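Local coordinates for sortase family protein (Clostridium perfringens, PDB 6IXZ), which is a class C sortase, probably a cysteine transpeptidase that joins pilin subunits through an acyl-thioester intermediate, at residues L53-G58 against T94-G99; P74-Y77 against D82-K85. All blocks are in the same frame, centred on the assembly; numbering follows the deposited sequence.

Both contacts are buried in the sortase fold, their centres about 12 Å apart, and Tyr77 connects them. Along the chain the order is 53-58, strand segment 74-77, helix segment 82-85 and 94-99, so contact 2 lies wholly within the span bracketed by contact 1. Contact 1 brings together two loops, one leading into strand 60-66 and the other leaving strand 88-90; contact 2 packs helix 81-86 on strand 71-77. The two meet where Gly58 N lies 3.0 Å from Tyr77 O, a probable hydrogen bond, and where the Tyr77 ring packs on Leu96. Together they tie the approach to the first sheet strand to the beta-alpha-beta unit that follows.

Contact 1: residues L53-G58 against T94-G99; sequences LNIHEG and TSLPVG
Leu96 reaches out from its loop to meet Ile55 tip to tip, CD1 of Leu96 standing 4.2 Å from CD1 of Ile55. The same Leu96 methyl also takes Leu53, whose CD1 lies 4.3 Å from Leu96 CD1, so one branch of one leucine serves both partners. The touch is purely apolar and light: no hydrogen bond crosses between 53-58 and 94-99, and about 89 Å² is buried in all. Ile55 owes its reach to an extended side chain, with CG1 anti to the carbonyl carbon (chi1 -54°) and CD1 carried on in a straight run (chi2 179°).

Behind Leu96 the backbone is firmly shaped. Pro97 is the centre of an inverse gamma turn, closed by Val98 N to Leu96 O at 2.8 Å, and Leu96 N is bound by Asn37 OD1 of helix 23-41. Ser95 adds side-chain and backbone bonds to His104. On the other side, His56 N is held by Asp59 OD1.

The contact therefore joins the loop before strand 60-66 to the one between strands 88-90 and 103-109, away from the predicted catalytic residues. Helix 23-41 touches Leu53 through Asn32 and Val98 through Ile33, Tyr77 of strand 71-77 packs on both Ile55 and Leu96, and strand 130-135 backs Pro97 and Val98.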
loop_
_atom_site.group_PDB
_atom_site.type_symbol
_atom_site.label_atom_id
_atom_site.label_comp_id
_atom_site.label_asym_id
_atom_site.label_seq_id
_atom_site.Cartn_x
_atom_site.Cartn_y
_atom_site.Cartn_z
ATOM N N LEU A 53 12.675 11.320 -6.432
ATOM C CA LEU A 53 11.378 11.184 -5.767
ATOM C C LEU A 53 11.486 11.671 -4.327
ATOM O O LEU A 53 10.534 12.219 -3.768
ATOM C CB LEU A 53 10.877 9.734 -5.805
ATOM C CG LEU A 53 10.751 9.050 -7.177
ATOM C CD1 LEU A 53 9.794 7.865 -7.118
ATOM C CD2 LEU A 53 10.295 10.041 -8.229
ATOM N N ASN A 54 12.678 11.524 -3.755
ATOM C CA ASN A 54 12.907 11.798 -2.340
ATOM C C ASN A 54 11.874 11.080 -1.466
ATOM O O ASN A 54 11.531 11.521 -0.367
ATOM C CB ASN A 54 12.921 13.309 -2.069
ATOM C CG ASN A 54 14.154 13.743 -1.298
ATOM O OD1 ASN A 54 14.057 14.268 -0.187
ATOM N ND2 ASN A 54 15.328 13.446 -1.849
ATOM N N ILE A 55 11.398 9.947 -1.961
ATOM C CA ILE A 55 10.735 8.987 -1.106
ATOM C C ILE A 55 11.769 7.970 -0.668
ATOM O O ILE A 55 12.432 7.351 -1.493
ATOM C CB ILE A 55 9.556 8.320 -1.825
ATOM C CG1 ILE A 55 8.625 9.414 -2.353
ATOM C CG2 ILE A 55 8.820 7.395 -0.864
ATOM C CD1 ILE A 55 7.423 8.910 -3.109
ATOM N N HIS A 56 12.063 7.982 0.620
ATOM C CA HIS A 56 12.989 7.027 1.188
ATOM C C HIS A 56 12.180 5.955 1.879
ATOM O O HIS A 56 11.100 6.224 2.426
ATOM C CB HIS A 56 13.906 7.701 2.213
ATOM C CG HIS A 56 14.726 8.818 1.653
ATOM N ND1 HIS A 56 14.169 9.990 1.186
ATOM C CD2 HIS A 56 16.067 8.977 1.562
ATOM C CE1 HIS A 56 15.130 10.802 0.787
ATOM N NE2 HIS A 56 16.292 10.212 1.004
ATOM N N GLU A 57 12.722 4.748 1.894
ATOM C CA GLU A 57 12.412 3.799 2.949
ATOM C C GLU A 57 12.022 4.548 4.216
ATOM O O GLU A 57 12.782 5.383 4.709
ATOM C CB GLU A 57 13.634 2.935 3.238
ATOM C CG GLU A 57 13.512 1.508 2.745
ATOM C CD GLU A 57 14.090 0.529 3.739
ATOM O OE1 GLU A 57 14.770 0.991 4.680
ATOM O OE2 GLU A 57 13.806 -0.681 3.615
ATOM N N GLY A 58 10.807 4.296 4.699
ATOM C CA GLY A 58 10.344 4.855 5.962
ATOM C C GLY A 58 9.474 6.087 5.837
ATOM O O GLY A 58 8.884 6.531 6.813
ATOM N N THR A 94 7.035 -3.036 -6.211
ATOM C CA THR A 94 5.622 -2.951 -6.623
ATOM C C THR A 94 5.270 -1.502 -6.844
ATOM O O THR A 94 6.001 -0.627 -6.429
ATOM C CB THR A 94 4.630 -3.637 -5.631
ATOM O OG1 THR A 94 4.451 -2.822 -4.456
ATOM C CG2 THR A 94 5.149 -5.017 -5.233
ATOM N N SER A 95 4.175 -1.249 -7.563
ATOM C CA SER A 95 3.732 0.108 -7.856
ATOM C C SER A 95 3.540 0.928 -6.587
ATOM O O SER A 95 3.156 0.382 -5.568
ATOM C CB SER A 95 2.410 0.045 -8.638
ATOM O OG SER A 95 2.597 -0.707 -9.827
ATOM N N LEU A 96 3.911 2.206 -6.606
ATOM C CA LEU A 96 3.471 3.108 -5.561
ATOM C C LEU A 96 1.971 3.384 -5.768
ATOM O O LEU A 96 1.491 3.461 -6.901
ATOM C CB LEU A 96 4.254 4.406 -5.581
ATOM C CG LEU A 96 5.731 4.337 -5.169
ATOM C CD1 LEU A 96 6.459 5.628 -5.486
ATOM C CD2 LEU A 96 5.841 3.990 -3.695
ATOM N N PRO A 97 1.233 3.484 -4.661
ATOM C CA PRO A 97 -0.205 3.343 -4.666
ATOM C C PRO A 97 -0.870 4.650 -5.017
ATOM O O PRO A 97 -1.580 5.218 -4.199
ATOM C CB PRO A 97 -0.513 2.953 -3.228
ATOM C CG PRO A 97 0.513 3.697 -2.456
ATOM C CD PRO A 97 1.768 3.551 -3.286
ATOM N N VAL A 98 -0.600 5.149 -6.213
ATOM C CA VAL A 98 -1.283 6.328 -6.680
ATOM C C VAL A 98 -2.304 5.997 -7.789
ATOM O O VAL A 98 -2.800 6.913 -8.457
ATOM C CB VAL A 98 -0.304 7.412 -7.189
ATOM C CG1 VAL A 98 0.499 8.010 -6.037
ATOM C CG2 VAL A 98 0.606 6.882 -8.277
ATOM N N GLY A 99 -2.501 4.709 -8.095
ATOM C CA GLY A 99 -3.433 4.356 -9.162
ATOM C C GLY A 99 -2.898 4.490 -10.582
ATOM O O GLY A 99 -1.819 5.008 -10.824
#

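Contact 2: residues P74-Y77 against D82-K85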
loop_
_atom_site.group_PDB
_atom_site.type_symbol
_atom_site.label_atom_id
_atom_site.label_comp_id
_atom_site.label_asym_id
_atom_site.label_seq_id
_atom_site.Cartn_x
_atom_site.Cartn_y
_atom_site.Cartn_z
ATOM N N PRO A 74 -1.508 4.328 8.715
ATOM C CA PRO A 74 -0.533 4.974 7.817
ATOM C C PRO A 74 0.075 3.954 6.897
ATOM O O PRO A 74 0.160 2.787 7.260
ATOM C CB PRO A 74 0.545 5.525 8.760
ATOM C CG PRO A 74 0.361 4.778 10.036
ATOM C CD PRO A 74 -1.110 4.443 10.122
ATOM N N ILE A 75 0.508 4.407 5.737
ATOM C CA ILE A 75 1.232 3.596 4.763
ATOM C C ILE A 75 2.630 4.171 4.563
ATOM O O ILE A 75 2.795 5.334 4.201
ATOM C CB ILE A 75 0.500 3.536 3.420
ATOM C CG1 ILE A 75 -0.847 2.839 3.575
ATOM C CG2 ILE A 75 1.315 2.775 2.378
ATOM C CD1 ILE A 75 -1.883 3.442 2.664
ATOM N N TYR A 76 3.627 3.364 4.919
ATOM C CA TYR A 76 5.027 3.685 4.712
ATOM C C TYR A 76 5.473 3.129 3.347
ATOM O O TYR A 76 4.908 2.165 2.844
ATOM C CB TYR A 76 5.885 3.053 5.819
ATOM C CG TYR A 76 5.572 3.562 7.208
ATOM C CD1 TYR A 76 4.551 2.998 7.957
ATOM C CD2 TYR A 76 6.301 4.608 7.781
ATOM C CE1 TYR A 76 4.285 3.427 9.233
ATOM C CE2 TYR A 76 6.039 5.036 9.066
ATOM C CZ TYR A 76 5.008 4.467 9.771
ATOM O OH TYR A 76 4.693 4.913 11.033
ATOM N N TYR A 77 6.525 3.701 2.779
ATOM C CA TYR A 77 7.255 3.001 1.741
ATOM C C TYR A 77 8.257 2.054 2.393
ATOM O O TYR A 77 8.962 2.438 3.335
ATOM C CB TYR A 77 7.997 3.953 0.794
ATOM C CG TYR A 77 8.539 3.200 -0.399
ATOM C CD1 TYR A 77 9.869 2.750 -0.429
ATOM C CD2 TYR A 77 7.679 2.739 -1.378
ATOM C CE1 TYR A 77 10.341 1.988 -1.482
ATOM C CE2 TYR A 77 8.140 1.982 -2.440
ATOM C CZ TYR A 77 9.470 1.600 -2.474
ATOM O OH TYR A 77 9.898 0.810 -3.503
ATOM N N ASP A 82 12.403 -3.048 10.375
ATOM C CA ASP A 82 12.180 -1.861 11.194
ATOM C C ASP A 82 10.940 -1.033 10.788
ATOM O O ASP A 82 10.255 -0.458 11.629
ATOM C CB ASP A 82 13.430 -0.997 11.196
ATOM C CG ASP A 82 13.859 -0.595 9.822
ATOM O OD1 ASP A 82 13.966 0.624 9.596
ATOM O OD2 ASP A 82 14.089 -1.481 8.965
ATOM N N ILE A 83 10.557 -1.103 9.529
ATOM C CA ILE A 83 9.366 -0.380 9.088
ATOM C C ILE A 83 8.099 -1.180 9.317
ATOM O O ILE A 83 7.090 -0.631 9.741
ATOM C CB ILE A 83 9.463 0.024 7.620
ATOM C CG1 ILE A 83 10.475 1.176 7.477
ATOM C CG2 ILE A 83 8.080 0.422 7.102
ATOM C CD1 ILE A 83 11.529 0.925 6.413
ATOM N N LEU A 84 8.186 -2.496 9.199
ATOM C CA LEU A 84 7.033 -3.338 9.447
ATOM C C LEU A 84 6.726 -3.442 10.914
ATOM O O LEU A 84 5.600 -3.771 11.277
ATOM C CB LEU A 84 7.201 -4.742 8.869
ATOM C CG LEU A 84 7.180 -4.975 7.357
ATOM C CD1 LEU A 84 7.432 -6.439 7.064
ATOM C CD2 LEU A 84 5.880 -4.535 6.686
ATOM N N LYS A 85 7.718 -3.166 11.767
ATOM C CA LYS A 85 7.468 -3.021 13.205
ATOM C C LYS A 85 6.546 -1.829 13.465
ATOM O O LYS A 85 5.767 -1.864 14.419
ATOM C CB LYS A 85 8.776 -2.849 13.991
ATOM C CG LYS A 85 9.530 -4.136 14.283
ATOM C CD LYS A 85 10.873 -3.821 14.956
ATOM C CE LYS A 85 11.720 -5.078 15.121
ATOM N NZ LYS A 85 12.841 -4.875 16.086
#
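Strand segment 74-77 and helix segment 82-85 come nearest at Tyr76 and Ile83, whose CA atoms are 7.4 Å apart, and no hydrogen bond links the two segments. They are the first two elements of a beta-alpha-beta unit in the sortase fold, in which strand 71-77 leads through short helix 81-86 to strand 88-90, its parallel neighbour in the sheet.

Ile83 is the only residue of 82-85 to touch the strand segment. Its CG2 branch lies 3.7 Å from Tyr76 CB and 4.0 Å from Tyr76 CG, resting against the root of the side chain and meeting the ring at a slant. CG2 stands anti to the backbone N of Ile83, because CG1 takes the place beside the N (chi1 -73°) and carries CD1 toward the Tyr77 carbonyl. Tyr76 and Tyr77 alternate: the CB of Tyr76 is directed at the helix and that of Tyr77 away from it, with the Tyr77 side chain packing on Leu49. The contact is buried, and Val60 of strand 60-66 and Thr10 of helix 5-18 also touch Tyr76.

Strand 71-77 is fixed from both flanks, since Ile75 pairs through its backbone with Leu61 and Gly62, and Tyr76 with Val88 and Val90. The side chain of Ile83 is about 10 Å from that of His110, the predicted proton donor/acceptor. Near the strand's end, Ile83 CD1 rests 4.3 Å from the backbone O of Tyr77.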